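Local coordinates for protein EvdO2 (Micromonospora carbonacea, PDB 4XAC) that probably acts as a non-haem iron, 2-oxoglutarate-dependent oxygenase of the phytanoyl-CoA dioxygenase family, here holding nickel and 2-oxoglutarate, at residues Ile146-Asp151 with Gly204-His209. Numbering follows the deposited sequence.
Sequences IWTTLD and GGAVVH. With AKG (2-oxoglutaric acid), chain D.
W147 and V207 face each other as a hydrogen-bonded antiparallel pair: W147 N reaches V207 O at 2.7 Å, nearly straight (165°), and V207 N returns a longer bond to W147 O. Their side chains lie side by side on the face turned to the 2-oxoglutarate, where V207 CG2 rests 3.7 Å from W147 CB. The indole reaches the ligand because chi1 (-170°) sets CG anti to the main-chain N; its NE1-H group donates a hydrogen bond to AKG O3 (2.9 Å), which lies at the ring edge, near its plane. Strands 139-149 and 206-210 are neighbours in the double-stranded beta-helix of this cupin-clan family, whose interior holds cosubstrate and metal; H209 NE2 makes a long hydrogen bond (3.3 Å) to AKG O2 and another to D131. A leucine in place of W147 would probably leave the O3 carboxylate without its indole donor and V207 CG2 with less to pack against. On the other face I146, beta-branched and apolar, sets CG1 3.9 Å from V208 CG2, while its CG2 meets the small A206. Beyond them T149 N bonds G205 O, and G204, at whose positive phi a side chain would collide with the preceding carbonyl oxygen, gives its N-H to T149 O at 2.8 Å.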
loop_
_atom_site.group_PDB
_atom_site.type_symbol
_atom_site.label_atom_id
_atom_site.label_comp_id
_atom_site.label_asym_id
_atom_site.label_seq_id
_atom_site.Cartn_x
_atom_site.Cartn_y
_atom_site.Cartn_z
ATOM N N ILE A 146 0.619 -3.375 5.196
ATOM C CA ILE A 146 0.873 -4.705 4.614
ATOM C C ILE A 146 0.186 -4.797 3.256
ATOM O O ILE A 146 -1.042 -4.848 3.157
ATOM C CB ILE A 146 0.390 -5.859 5.533
ATOM C CG1 ILE A 146 1.161 -5.827 6.848
ATOM C CG2 ILE A 146 0.632 -7.226 4.855
ATOM C CD1 ILE A 146 0.546 -6.701 7.993
ATOM N N TRP A 147 1.012 -4.780 2.217
ATOM C CA TRP A 147 0.577 -4.720 0.828
ATOM C C TRP A 147 0.552 -6.136 0.272
ATOM O O TRP A 147 1.595 -6.670 -0.074
ATOM C CB TRP A 147 1.559 -3.814 0.056
ATOM C CG TRP A 147 1.281 -3.345 -1.366
ATOM C CD1 TRP A 147 0.734 -2.131 -1.749
ATOM C CD2 TRP A 147 1.690 -3.994 -2.585
ATOM N NE1 TRP A 147 0.724 -2.032 -3.129
ATOM C CE2 TRP A 147 1.307 -3.150 -3.661
ATOM C CE3 TRP A 147 2.319 -5.212 -2.876
ATOM C CZ2 TRP A 147 1.535 -3.493 -4.998
ATOM C CZ3 TRP A 147 2.543 -5.546 -4.219
ATOM C CH2 TRP A 147 2.147 -4.694 -5.252
ATOM N N THR A 148 -0.637 -6.742 0.190
ATOM C CA THR A 148 -0.768 -8.114 -0.314
ATOM C C THR A 148 -1.152 -8.079 -1.785
ATOM O O THR A 148 -2.119 -7.419 -2.154
ATOM C CB THR A 148 -1.839 -8.925 0.459
ATOM O OG1 THR A 148 -1.481 -9.002 1.841
ATOM C CG2 THR A 148 -1.958 -10.343 -0.098
ATOM N N THR A 149 -0.399 -8.766 -2.628
ATOM C CA THR A 149 -0.754 -8.774 -4.056
ATOM C C THR A 149 -1.610 -9.996 -4.390
ATOM O O THR A 149 -1.395 -11.079 -3.843
ATOM C CB THR A 149 0.509 -8.725 -4.948
ATOM O OG1 THR A 149 0.128 -8.574 -6.324
ATOM C CG2 THR A 149 1.390 -9.993 -4.771
ATOM N N LEU A 150 -2.596 -9.824 -5.275
ATOM C CA LEU A 150 -3.413 -10.949 -5.749
ATOM C C LEU A 150 -2.900 -11.480 -7.073
ATOM O O LEU A 150 -3.384 -12.498 -7.586
ATOM C CB LEU A 150 -4.879 -10.535 -5.911
ATOM C CG LEU A 150 -5.534 -9.773 -4.765
ATOM C CD1 LEU A 150 -7.050 -9.687 -4.995
ATOM C CD2 LEU A 150 -5.210 -10.403 -3.414
ATOM N N ASP A 151 -1.940 -10.758 -7.638
ATOM C CA ASP A 151 -1.373 -11.068 -8.938
ATOM C C ASP A 151 0.136 -11.126 -8.826
ATOM O O ASP A 151 0.701 -10.618 -7.858
ATOM C CB ASP A 151 -1.775 -10.005 -9.972
ATOM C CG ASP A 151 -3.265 -9.938 -10.178
ATOM O OD1 ASP A 151 -3.809 -10.877 -10.779
ATOM O OD2 ASP A 151 -3.900 -8.961 -9.724
ATOM N N GLY A 204 -0.281 -13.635 -3.565
ATOM C CA GLY A 204 -0.408 -14.022 -2.169
ATOM C C GLY A 204 0.785 -13.586 -1.347
ATOM O O GLY A 204 0.767 -13.700 -0.115
ATOM N N GLY A 205 1.818 -13.079 -2.022
ATOM C CA GLY A 205 2.960 -12.494 -1.329
ATOM C C GLY A 205 2.597 -11.097 -0.851
ATOM O O GLY A 205 1.614 -10.524 -1.298
ATOM N N ALA A 206 3.387 -10.546 0.062
ATOM C CA ALA A 206 3.153 -9.192 0.526
ATOM C C ALA A 206 4.455 -8.521 0.859
ATOM O O ALA A 206 5.461 -9.182 1.179
ATOM C CB ALA A 206 2.227 -9.183 1.762
ATOM N N VAL A 207 4.429 -7.196 0.808
ATOM C CA VAL A 207 5.497 -6.408 1.391
ATOM C C VAL A 207 4.891 -5.606 2.542
ATOM O O VAL A 207 3.697 -5.260 2.526
ATOM C CB VAL A 207 6.188 -5.487 0.351
ATOM C CG1 VAL A 207 7.083 -6.304 -0.572
ATOM C CG2 VAL A 207 5.151 -4.714 -0.461
ATOM N N VAL A 208 5.719 -5.348 3.545
ATOM C CA VAL A 208 5.329 -4.623 4.749
ATOM C C VAL A 208 6.242 -3.417 4.857
ATOM O O VAL A 208 7.454 -3.578 4.793
ATOM C CB VAL A 208 5.497 -5.492 6.026
ATOM C CG1 VAL A 208 4.954 -4.748 7.278
ATOM C CG2 VAL A 208 4.825 -6.850 5.853
ATOM N N HIS A 209 5.701 -2.215 5.027
ATOM C CA HIS A 209 6.601 -1.079 5.235
ATOM C C HIS A 209 6.115 -0.094 6.288
ATOM O O HIS A 209 4.912 0.149 6.442
ATOM C CB HIS A 209 6.877 -0.313 3.910
ATOM C CG HIS A 209 5.661 0.215 3.215
ATOM N ND1 HIS A 209 5.027 -0.474 2.199
ATOM C CD2 HIS A 209 4.990 1.390 3.345
ATOM C CE1 HIS A 209 3.999 0.229 1.763
ATOM N NE2 HIS A 209 3.957 1.368 2.435
HETATM C C1 AKG D . 1.223 2.028 -0.170
HETATM O O1 AKG D . 0.733 0.881 0.027
HETATM O O2 AKG D . 1.507 2.796 0.782
HETATM C C2 AKG D . 1.444 2.507 -1.564
HETATM O O5 AKG D . 1.825 3.658 -1.762
HETATM C C3 AKG D . 1.164 1.588 -2.704
HETATM C C4 AKG D . 1.399 2.094 -4.091
HETATM C C5 AKG D . 0.951 1.231 -5.229
HETATM O O3 AKG D . 0.397 0.123 -5.001
HETATM O O4 AKG D . 1.127 1.602 -6.422
#